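Heavy-metal chelation domain-containing protein (PDB 3NPG) is of unknown function but may chelate heavy-metal ions, pairing an N-terminal domain with a Rossmann-like C-terminal domain. Local coordinates at residues A91-Y96 / Q201-F206; E109-D114 / L192-G197; V212-S217 / K244-V249. All coordinates share one frame; numbering follows the deposited sequence.

Contact 1 (A91-Y96 / Q201-F206)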
loop_
_atom_site.group_PDB
_atom_site.type_symbol
_atom_site.label_atom_id
_atom_site.label_comp_id
_atom_site.label_asym_id
_atom_site.label_seq_id
_atom_site.Cartn_x
_atom_site.Cartn_y
_atom_site.Cartn_z
ATOM N N ALA A 91 -6.510 -27.180 -11.367
ATOM C CA ALA A 91 -5.998 -28.535 -11.143
ATOM C C ALA A 91 -6.815 -29.553 -11.927
ATOM O O ALA A 91 -6.245 -30.368 -12.659
ATOM C CB ALA A 91 -6.030 -28.865 -9.661
ATOM N N VAL A 92 -8.167 -29.459 -11.828
ATOM C CA VAL A 92 -9.096 -30.332 -12.561
ATOM C C VAL A 92 -8.929 -30.116 -14.075
ATOM O O VAL A 92 -8.896 -31.081 -14.839
ATOM C CB VAL A 92 -10.570 -30.093 -12.102
ATOM C CG1 VAL A 92 -11.555 -30.869 -12.974
ATOM C CG2 VAL A 92 -10.749 -30.452 -10.631
ATOM N N SER A 93 -8.753 -28.843 -14.489
ATOM C CA SER A 93 -8.581 -28.460 -15.888
ATOM C C SER A 93 -7.296 -29.017 -16.479
ATOM O O SER A 93 -7.311 -29.528 -17.589
ATOM C CB SER A 93 -8.599 -26.943 -16.026
ATOM O OG SER A 93 -9.814 -26.390 -15.546
ATOM N N GLN A 94 -6.180 -28.929 -15.730
ATOM C CA GLN A 94 -4.863 -29.414 -16.185
ATOM C C GLN A 94 -4.823 -30.939 -16.356
ATOM O O GLN A 94 -4.001 -31.454 -17.118
ATOM C CB GLN A 94 -3.748 -28.936 -15.238
ATOM C CG GLN A 94 -3.505 -27.430 -15.301
ATOM C CD GLN A 94 -2.866 -27.014 -16.598
ATOM O OE1 GLN A 94 -1.677 -27.206 -16.807
ATOM N NE2 GLN A 94 -3.636 -26.394 -17.478
ATOM N N TYR A 95 -5.727 -31.657 -15.669
ATOM C CA TYR A 95 -5.858 -33.102 -15.811
ATOM C C TYR A 95 -6.567 -33.443 -17.134
ATOM O O TYR A 95 -6.182 -34.400 -17.806
ATOM C CB TYR A 95 -6.640 -33.688 -14.612
ATOM C CG TYR A 95 -6.759 -35.200 -14.629
ATOM C CD1 TYR A 95 -5.780 -36.004 -14.053
ATOM C CD2 TYR A 95 -7.884 -35.824 -15.156
ATOM C CE1 TYR A 95 -5.898 -37.396 -14.042
ATOM C CE2 TYR A 95 -8.012 -37.212 -15.154
ATOM C CZ TYR A 95 -7.015 -37.996 -14.600
ATOM O OH TYR A 95 -7.147 -39.364 -14.594
ATOM N N TYR A 96 -7.583 -32.636 -17.518
ATOM C CA TYR A 96 -8.398 -32.894 -18.703
ATOM C C TYR A 96 -8.037 -32.018 -19.924
ATOM O O TYR A 96 -8.633 -32.194 -20.993
ATOM C CB TYR A 96 -9.890 -32.749 -18.364
ATOM C CG TYR A 96 -10.394 -33.780 -17.380
ATOM C CD1 TYR A 96 -10.534 -35.114 -17.748
ATOM C CD2 TYR A 96 -10.808 -33.411 -16.106
ATOM C CE1 TYR A 96 -11.027 -36.064 -16.857
ATOM C CE2 TYR A 96 -11.310 -34.350 -15.209
ATOM C CZ TYR A 96 -11.411 -35.679 -15.587
ATOM O OH TYR A 96 -11.901 -36.614 -14.712
ATOM N N GLN A 201 -4.960 -21.536 -16.312
ATOM C CA GLN A 201 -4.846 -22.977 -16.585
ATOM C C GLN A 201 -6.211 -23.632 -16.792
ATOM O O GLN A 201 -6.276 -24.830 -17.076
ATOM C CB GLN A 201 -4.104 -23.681 -15.436
ATOM C CG GLN A 201 -2.589 -23.572 -15.508
ATOM C CD GLN A 201 -1.927 -24.162 -14.282
ATOM O OE1 GLN A 201 -2.470 -24.134 -13.177
ATOM N NE2 GLN A 201 -0.719 -24.675 -14.448
ATOM N N LEU A 202 -7.307 -22.854 -16.636
ATOM C CA LEU A 202 -8.680 -23.370 -16.762
ATOM C C LEU A 202 -8.998 -23.887 -18.190
ATOM O O LEU A 202 -8.328 -23.495 -19.153
ATOM C CB LEU A 202 -9.719 -22.303 -16.303
ATOM C CG LEU A 202 -10.036 -21.149 -17.290
ATOM C CD1 LEU A 202 -11.346 -20.483 -16.938
ATOM C CD2 LEU A 202 -8.941 -20.126 -17.309
ATOM N N LEU A 203 -9.992 -24.797 -18.313
ATOM C CA LEU A 203 -10.396 -25.337 -19.619
ATOM C C LEU A 203 -11.030 -24.247 -20.489
ATOM O O LEU A 203 -11.816 -23.443 -19.985
ATOM C CB LEU A 203 -11.385 -26.511 -19.449
ATOM C CG LEU A 203 -10.795 -27.831 -18.954
ATOM C CD1 LEU A 203 -11.876 -28.813 -18.651
ATOM C CD2 LEU A 203 -9.844 -28.421 -19.968
ATOM N N PRO A 204 -10.731 -24.219 -21.815
ATOM C CA PRO A 204 -11.337 -23.183 -22.678
ATOM C C PRO A 204 -12.858 -23.279 -22.735
ATOM O O PRO A 204 -13.534 -22.251 -22.805
ATOM C CB PRO A 204 -10.701 -23.444 -24.052
ATOM C CG PRO A 204 -9.468 -24.239 -23.765
ATOM C CD PRO A 204 -9.801 -25.076 -22.573
ATOM N N GLU A 205 -13.404 -24.518 -22.645
ATOM C CA GLU A 205 -14.853 -24.768 -22.681
ATOM C C GLU A 205 -15.611 -24.019 -21.562
ATOM O O GLU A 205 -16.803 -23.743 -21.709
ATOM C CB GLU A 205 -15.150 -26.280 -22.622
ATOM C CG GLU A 205 -14.713 -26.947 -21.324
ATOM C CD GLU A 205 -14.991 -28.430 -21.262
ATOM O OE1 GLU A 205 -14.303 -29.193 -21.977
ATOM O OE2 GLU A 205 -15.876 -28.836 -20.476
ATOM N N PHE A 206 -14.910 -23.682 -20.448
ATOM C CA PHE A 206 -15.508 -22.938 -19.333
ATOM C C PHE A 206 -15.794 -21.490 -19.730
ATOM O O PHE A 206 -16.690 -20.857 -19.164
ATOM C CB PHE A 206 -14.587 -22.971 -18.097
ATOM C CG PHE A 206 -14.340 -24.340 -17.502
ATOM C CD1 PHE A 206 -15.303 -25.341 -17.593
ATOM C CD2 PHE A 206 -13.201 -24.592 -16.745
ATOM C CE1 PHE A 206 -15.083 -26.600 -17.026
ATOM C CE2 PHE A 206 -12.996 -25.842 -16.154
ATOM C CZ PHE A 206 -13.937 -26.836 -16.298
#
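Gln-94 and Gln-201 meet amide on amide: the side chains cross at about a right angle, and their terminal planes are stacked only 16° apart, with Gln-94 CD 3.6 Å from Gln-201 CG. The Gln-94 chain bends at chi2 (-70°), which turns CD back toward the loop, whereas the Gln-201 chain runs out extended beyond CG. From this bend Gln-94 NE2 donates to the backbone Gln-201 O at 3.1 Å, reaching a lone pair in the carbonyl plane; a weak bond also joins NE2 to Tyr-245 OH. The Gln-201 amide is gripped at both ends, OE1 by Val-47 N and NE2 by Met-218 O, which fixes its rotation against the Gln-94 amide.

One residue earlier, Ser-93 points into the loop and forms the closely fitted middle. Its CB lies 3.3 Å from Gln-201 O and 3.8 Å from Leu-203 CG. OG bonds back to Ile-89 O one helical turn earlier, and at the same time sits near the plane of the Phe-206 ring, at its edge, 3.3 Å from CE2.

Packing is looser toward the helix end. Leu-203 CD2 comes within 4.0 Å of Tyr-96 C, and Tyr-96 CB stays 4.4 Å from Leu-203 CD1, while the partly exposed Tyr-96 leads its ring end away from the loop, its OH weakly bonded to Leu-17 O. Leu-17 of helix 6-17 also touches Leu-203. The whole is a buried interface, probably between the N-terminal part and the Rossmann-like domain: the last turn of helix 79-96 lies against a loop that follows strand 192-196 of the Rossmann-like sheet.

Contact 2 (E109-D114 / L192-G197)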
loop_
_atom_site.group_PDB
_atom_site.type_symbol
_atom_site.label_atom_id
_atom_site.label_comp_id
_atom_site.label_asym_id
_atom_site.label_seq_id
_atom_site.Cartn_x
_atom_site.Cartn_y
_atom_site.Cartn_z
ATOM N N GLU A 109 3.451 -12.496 -29.870
ATOM C CA GLU A 109 3.375 -13.104 -31.215
ATOM C C GLU A 109 1.927 -13.204 -31.665
ATOM O O GLU A 109 1.624 -12.968 -32.839
ATOM C CB GLU A 109 3.998 -14.517 -31.216
ATOM C CG GLU A 109 5.479 -14.556 -30.892
ATOM C CD GLU A 109 6.055 -15.960 -30.835
ATOM O OE1 GLU A 109 5.971 -16.681 -31.856
ATOM O OE2 GLU A 109 6.595 -16.336 -29.769
ATOM N N LEU A 110 1.034 -13.608 -30.734
ATOM C CA LEU A 110 -0.393 -13.772 -30.991
ATOM C C LEU A 110 -1.038 -12.450 -31.450
ATOM O O LEU A 110 -1.850 -12.454 -32.381
ATOM C CB LEU A 110 -1.092 -14.306 -29.720
ATOM C CG LEU A 110 -2.572 -14.662 -29.861
ATOM C CD1 LEU A 110 -2.754 -16.000 -30.572
ATOM C CD2 LEU A 110 -3.238 -14.699 -28.527
ATOM N N ILE A 111 -0.653 -11.319 -30.808
ATOM C CA ILE A 111 -1.166 -9.982 -31.148
ATOM C C ILE A 111 -0.721 -9.570 -32.554
ATOM O O ILE A 111 -1.501 -8.970 -33.295
ATOM C CB ILE A 111 -0.722 -8.925 -30.089
ATOM C CG1 ILE A 111 -0.997 -9.400 -28.630
ATOM C CG2 ILE A 111 -1.340 -7.552 -30.373
ATOM C CD1 ILE A 111 -2.480 -9.701 -28.278
ATOM N N GLN A 112 0.534 -9.889 -32.914
ATOM C CA GLN A 112 1.096 -9.542 -34.222
ATOM C C GLN A 112 0.371 -10.259 -35.377
ATOM O O GLN A 112 0.356 -9.750 -36.497
ATOM C CB GLN A 112 2.607 -9.835 -34.259
ATOM C CG GLN A 112 3.431 -8.895 -33.370
ATOM C CD GLN A 112 4.876 -9.331 -33.264
ATOM O OE1 GLN A 112 5.191 -10.443 -32.807
ATOM N NE2 GLN A 112 5.790 -8.437 -33.612
ATOM N N GLN A 113 -0.271 -11.416 -35.086
ATOM C CA GLN A 113 -1.021 -12.194 -36.088
ATOM C C GLN A 113 -2.323 -11.481 -36.514
ATOM O O GLN A 113 -2.942 -11.876 -37.511
ATOM C CB GLN A 113 -1.341 -13.607 -35.551
ATOM C CG GLN A 113 -0.108 -14.498 -35.349
ATOM C CD GLN A 113 -0.448 -15.808 -34.657
ATOM O OE1 GLN A 113 -1.622 -16.170 -34.475
ATOM N NE2 GLN A 113 0.575 -16.543 -34.254
ATOM N N ASP A 114 -2.743 -10.440 -35.754
ATOM C CA ASP A 114 -3.977 -9.700 -36.043
ATOM C C ASP A 114 -3.718 -8.204 -36.308
ATOM O O ASP A 114 -2.598 -7.720 -36.106
ATOM C CB ASP A 114 -5.000 -9.885 -34.902
ATOM C CG ASP A 114 -5.465 -11.320 -34.733
ATOM O OD1 ASP A 114 -5.775 -11.971 -35.762
ATOM O OD2 ASP A 114 -5.548 -11.786 -33.570
ATOM N N LEU A 192 -10.043 -9.091 -29.797
ATOM C CA LEU A 192 -9.039 -10.011 -29.288
ATOM C C LEU A 192 -8.874 -9.820 -27.766
ATOM O O LEU A 192 -8.416 -8.767 -27.330
ATOM C CB LEU A 192 -7.700 -9.754 -30.019
ATOM C CG LEU A 192 -6.524 -10.666 -29.662
ATOM C CD1 LEU A 192 -6.765 -12.088 -30.140
ATOM C CD2 LEU A 192 -5.263 -10.154 -30.268
ATOM N N ILE A 193 -9.319 -10.816 -26.961
ATOM C CA ILE A 193 -9.203 -10.775 -25.495
ATOM C C ILE A 193 -8.403 -11.977 -25.008
ATOM O O ILE A 193 -8.868 -13.117 -25.112
ATOM C CB ILE A 193 -10.600 -10.669 -24.803
ATOM C CG1 ILE A 193 -11.373 -9.420 -25.307
ATOM C CG2 ILE A 193 -10.454 -10.658 -23.268
ATOM C CD1 ILE A 193 -12.780 -9.367 -24.913
ATOM N N VAL A 194 -7.175 -11.726 -24.521
ATOM C CA VAL A 194 -6.269 -12.785 -24.066
ATOM C C VAL A 194 -6.128 -12.769 -22.542
ATOM O O VAL A 194 -5.736 -11.750 -21.968
ATOM C CB VAL A 194 -4.879 -12.684 -24.762
ATOM C CG1 VAL A 194 -4.014 -13.892 -24.434
ATOM C CG2 VAL A 194 -5.030 -12.522 -26.269
ATOM N N ILE A 195 -6.434 -13.899 -21.890
ATOM C CA ILE A 195 -6.248 -14.053 -20.442
ATOM C C ILE A 195 -4.928 -14.802 -20.217
ATOM O O ILE A 195 -4.835 -15.992 -20.525
ATOM C CB ILE A 195 -7.475 -14.772 -19.785
ATOM C CG1 ILE A 195 -8.827 -14.094 -20.184
ATOM C CG2 ILE A 195 -7.322 -14.872 -18.268
ATOM C CD1 ILE A 195 -8.934 -12.550 -19.887
ATOM N N THR A 196 -3.873 -14.067 -19.824
ATOM C CA THR A 196 -2.521 -14.620 -19.745
ATOM C C THR A 196 -2.018 -14.833 -18.320
ATOM O O THR A 196 -2.240 -13.994 -17.445
ATOM C CB THR A 196 -1.543 -13.787 -20.597
ATOM O OG1 THR A 196 -0.276 -14.446 -20.633
ATOM C CG2 THR A 196 -1.375 -12.361 -20.079
ATOM N N GLY A 197 -1.279 -15.925 -18.124
ATOM C CA GLY A 197 -0.669 -16.250 -16.841
ATOM C C GLY A 197 -0.979 -17.648 -16.346
ATOM O O GLY A 197 -1.956 -18.267 -16.779
#
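Leu-110 and Val-194 reach toward each other tip to tip, CD2 of the leucine 3.6 Å from CG2 of the valine, where a helix lies over the parallel part of the mixed sheet of a Rossmann-like alpha/beta fold. Short helix 107-112 presents Leu-110 and Ile-111 to strand 192-196. From the strand come the alternate residues Leu-192 and Val-194, while Ile-193 between them points away from the helix. No hydrogen bond joins the two segments; the contact is mainly aliphatic, methyl on methyl, with one carboxylate at its rim.

Leu-110 heads directly for the sheet: CG is anti to the backbone N (chi1 -174°), and of the two methyls beyond it, CD2 meets the valine. Ile-111 starts off less directly toward the strand and is brought in by its second torsion. That bend (chi2 -60°) folds CD1 round to within 3.5 Å of Leu-192 CD2, the two chains crossing obliquely, and the same methyl is 4.3 Å from Val-194 CG2. Ile-111 CD1 is therefore the methyl that bridges both strand residues. Val-194 answers with one branch alone, CG2, which is anti to its own carbonyl carbon and faces both helix side chains.

The patch continues past these four residues: His-214 of the adjoining strand touches Leu-110 and Leu-192, Ile-169 touches Ile-111, and Val-107 packs on Val-194. Beyond the helix the chain turns, with Asp-114 N bonded to Ile-111 O, and Asp-114 reaches Leu-192 at the rim of the contact. There its carboxylate OD2 lies 3.7 Å from both leucine methyls, CD1 and CD2.

Contact 3 (V212-S217 / K244-V249)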
loop_
_atom_site.group_PDB
_atom_site.type_symbol
_atom_site.label_atom_id
_atom_site.label_comp_id
_atom_site.label_asym_id
_atom_site.label_seq_id
_atom_site.Cartn_x
_atom_site.Cartn_y
_atom_site.Cartn_z
ATOM N N VAL A 212 -13.916 -13.693 -24.215
ATOM C CA VAL A 212 -12.530 -14.210 -24.187
ATOM C C VAL A 212 -12.252 -14.999 -25.466
ATOM O O VAL A 212 -13.030 -15.894 -25.820
ATOM C CB VAL A 212 -12.256 -15.080 -22.915
ATOM C CG1 VAL A 212 -10.829 -15.624 -22.916
ATOM C CG2 VAL A 212 -12.532 -14.293 -21.638
ATOM N N THR A 213 -11.170 -14.650 -26.177
ATOM C CA THR A 213 -10.837 -15.305 -27.451
ATOM C C THR A 213 -9.730 -16.345 -27.297
ATOM O O THR A 213 -9.762 -17.378 -27.965
ATOM C CB THR A 213 -10.497 -14.260 -28.512
ATOM O OG1 THR A 213 -9.402 -13.465 -28.044
ATOM C CG2 THR A 213 -11.699 -13.365 -28.860
ATOM N N HIS A 214 -8.740 -16.067 -26.431
ATOM C CA HIS A 214 -7.599 -16.958 -26.226
ATOM C C HIS A 214 -7.275 -17.124 -24.748
ATOM O O HIS A 214 -7.617 -16.264 -23.933
ATOM C CB HIS A 214 -6.354 -16.422 -26.969
ATOM C CG HIS A 214 -6.513 -16.357 -28.455
ATOM N ND1 HIS A 214 -7.182 -15.313 -29.063
ATOM C CD2 HIS A 214 -6.026 -17.179 -29.412
ATOM C CE1 HIS A 214 -7.127 -15.561 -30.362
ATOM N NE2 HIS A 214 -6.432 -16.664 -30.619
ATOM N N LEU A 215 -6.566 -18.210 -24.415
ATOM C CA LEU A 215 -6.039 -18.463 -23.083
ATOM C C LEU A 215 -4.551 -18.724 -23.193
ATOM O O LEU A 215 -4.143 -19.675 -23.865
ATOM C CB LEU A 215 -6.745 -19.674 -22.428
ATOM C CG LEU A 215 -8.060 -19.375 -21.698
ATOM C CD1 LEU A 215 -8.787 -20.655 -21.349
ATOM C CD2 LEU A 215 -7.817 -18.541 -20.437
ATOM N N ALA A 216 -3.729 -17.834 -22.618
ATOM C CA ALA A 216 -2.276 -18.001 -22.624
ATOM C C ALA A 216 -1.793 -18.418 -21.246
ATOM O O ALA A 216 -1.771 -17.605 -20.321
ATOM C CB ALA A 216 -1.602 -16.716 -23.050
ATOM N N SER A 217 -1.484 -19.704 -21.084
ATOM C CA SER A 217 -1.073 -20.241 -19.797
ATOM C C SER A 217 0.070 -21.247 -19.963
ATOM O O SER A 217 0.751 -21.241 -20.996
ATOM C CB SER A 217 -2.259 -20.891 -19.097
ATOM O OG SER A 217 -1.977 -21.116 -17.728
ATOM N N LYS A 244 4.760 -23.286 -21.811
ATOM C CA LYS A 244 3.820 -22.216 -22.131
ATOM C C LYS A 244 2.983 -22.574 -23.358
ATOM O O LYS A 244 3.492 -23.188 -24.287
ATOM C CB LYS A 244 4.565 -20.893 -22.355
ATOM C CG LYS A 244 5.113 -20.271 -21.074
ATOM C CD LYS A 244 5.892 -18.992 -21.359
ATOM C CE LYS A 244 6.470 -18.396 -20.102
ATOM N NZ LYS A 244 7.328 -17.217 -20.394
ATOM N N TYR A 245 1.698 -22.185 -23.363
ATOM C CA TYR A 245 0.805 -22.457 -24.490
ATOM C C TYR A 245 -0.203 -21.342 -24.685
ATOM O O TYR A 245 -0.559 -20.655 -23.731
ATOM C CB TYR A 245 0.072 -23.823 -24.316
ATOM C CG TYR A 245 -0.875 -23.878 -23.128
ATOM C CD1 TYR A 245 -2.185 -23.412 -23.230
ATOM C CD2 TYR A 245 -0.488 -24.471 -21.931
ATOM C CE1 TYR A 245 -3.057 -23.460 -22.143
ATOM C CE2 TYR A 245 -1.359 -24.545 -20.844
ATOM C CZ TYR A 245 -2.638 -24.024 -20.950
ATOM O OH TYR A 245 -3.497 -24.100 -19.879
ATOM N N VAL A 246 -0.696 -21.192 -25.921
ATOM C CA VAL A 246 -1.781 -20.280 -26.255
ATOM C C VAL A 246 -2.885 -21.098 -26.922
ATOM O O VAL A 246 -2.644 -21.713 -27.963
ATOM C CB VAL A 246 -1.312 -19.106 -27.164
ATOM C CG1 VAL A 246 -2.498 -18.245 -27.598
ATOM C CG2 VAL A 246 -0.252 -18.254 -26.466
ATOM N N ILE A 247 -4.068 -21.175 -26.287
ATOM C CA ILE A 247 -5.177 -21.973 -26.810
ATOM C C ILE A 247 -6.424 -21.118 -27.082
ATOM O O ILE A 247 -6.725 -20.213 -26.316
ATOM C CB ILE A 247 -5.466 -23.214 -25.893
ATOM C CG1 ILE A 247 -6.467 -24.191 -26.559
ATOM C CG2 ILE A 247 -5.921 -22.793 -24.468
ATOM C CD1 ILE A 247 -6.352 -25.628 -26.090
ATOM N N GLU A 248 -7.103 -21.366 -28.214
ATOM C CA GLU A 248 -8.321 -20.637 -28.573
ATOM C C GLU A 248 -9.505 -21.106 -27.732
ATOM O O GLU A 248 -9.549 -22.271 -27.322
ATOM C CB GLU A 248 -8.638 -20.810 -30.062
ATOM C CG GLU A 248 -7.886 -19.856 -30.963
ATOM C CD GLU A 248 -8.291 -19.935 -32.422
ATOM O OE1 GLU A 248 -7.440 -20.323 -33.253
ATOM O OE2 GLU A 248 -9.466 -19.631 -32.733
ATOM N N VAL A 249 -10.483 -20.210 -27.504
ATOM C CA VAL A 249 -11.704 -20.535 -26.755
ATOM C C VAL A 249 -12.907 -20.629 -27.715
ATOM O O VAL A 249 -13.123 -19.678 -28.497
ATOM C CB VAL A 249 -11.961 -19.520 -25.610
ATOM C CG1 VAL A 249 -13.321 -19.761 -24.958
ATOM C CG2 VAL A 249 -10.844 -19.571 -24.569
ATOM O OXT VAL A 249 -13.607 -21.665 -27.697
#
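Tyr-245 N donates to Ser-217 O at 2.7 Å, the shortest hydrogen bond between the strands. A weaker CA-H contact brings Lys-244 CA to 3.4 Å from Ser-217 O. The same oxygen lies 3.6 Å above one face of the Tyr-245 ring, offset toward the rim. Tyr-245 CG stands between its backbone N and carbonyl carbon (chi1 65°); the ring lies against Ser-217, with Tyr-245 OH 3.5 Å from Ser-217 CB. Ser-217 OG turns elsewhere, to Gly-197 O.

From this end the strands zip together. Ser-217 with Tyr-245 and Leu-215 with Ile-247 are hydrogen-bonded pairs, Ala-216 with Val-246 and His-214 with Glu-248 non-hydrogen-bonded ones. Past the last of these Val-249 N still donates to Thr-213 O, from a position 42° above the carbonyl plane.

The two faces differ. Beside Tyr-245 lies an aliphatic row in which Leu-215 CB meets Ile-247 CG2 at 3.8 Å and Leu-215 CD1 meets Val-249 CG2 at 4.0 Å. On the other face Ala-216 and Val-246 touch and pack under Val-107 and Leu-110 of helix 107-112. There the His-214 and Glu-248 side chains run side by side, pointing the same way, His-214 NE2 3.5 Å from Glu-248 CG. ND1 of the ring shares a hydrogen bond with Thr-213 OG1, which also accepts from Ile-193 N and so ties the imidazole to the next strand. The arrangement is the antiparallel closing pair of a Rossmann-like sheet: the C-terminal strand 242-248 runs antiparallel to strand 214-220, at the edge of an otherwise parallel sheet.

Contacts 2 and 3 belong to one sheet, their centres about 8 Å apart: strands 192-196 and 214-220 are neighbours, and Gly-197 N lies 2.8 Å from Ala-216 O, a probable hydrogen bond. Contact 2 supplies the helix over one face of that sheet; contact 3 adds its antiparallel edge. Contact 1 is centred about 12 Å from contact 3 and about 19 Å from contact 2. It meets the opposite face of contact 3, with Leu-202 O 3.6 Å from Leu-215 CD1 and Pro-204 O 3.3 Å from Val-249 CG1. Contact 1 thus joins the loop after strand 192-196 to helix 79-96, probably of the N-terminal domain. No metal or substrate site is established for these segments.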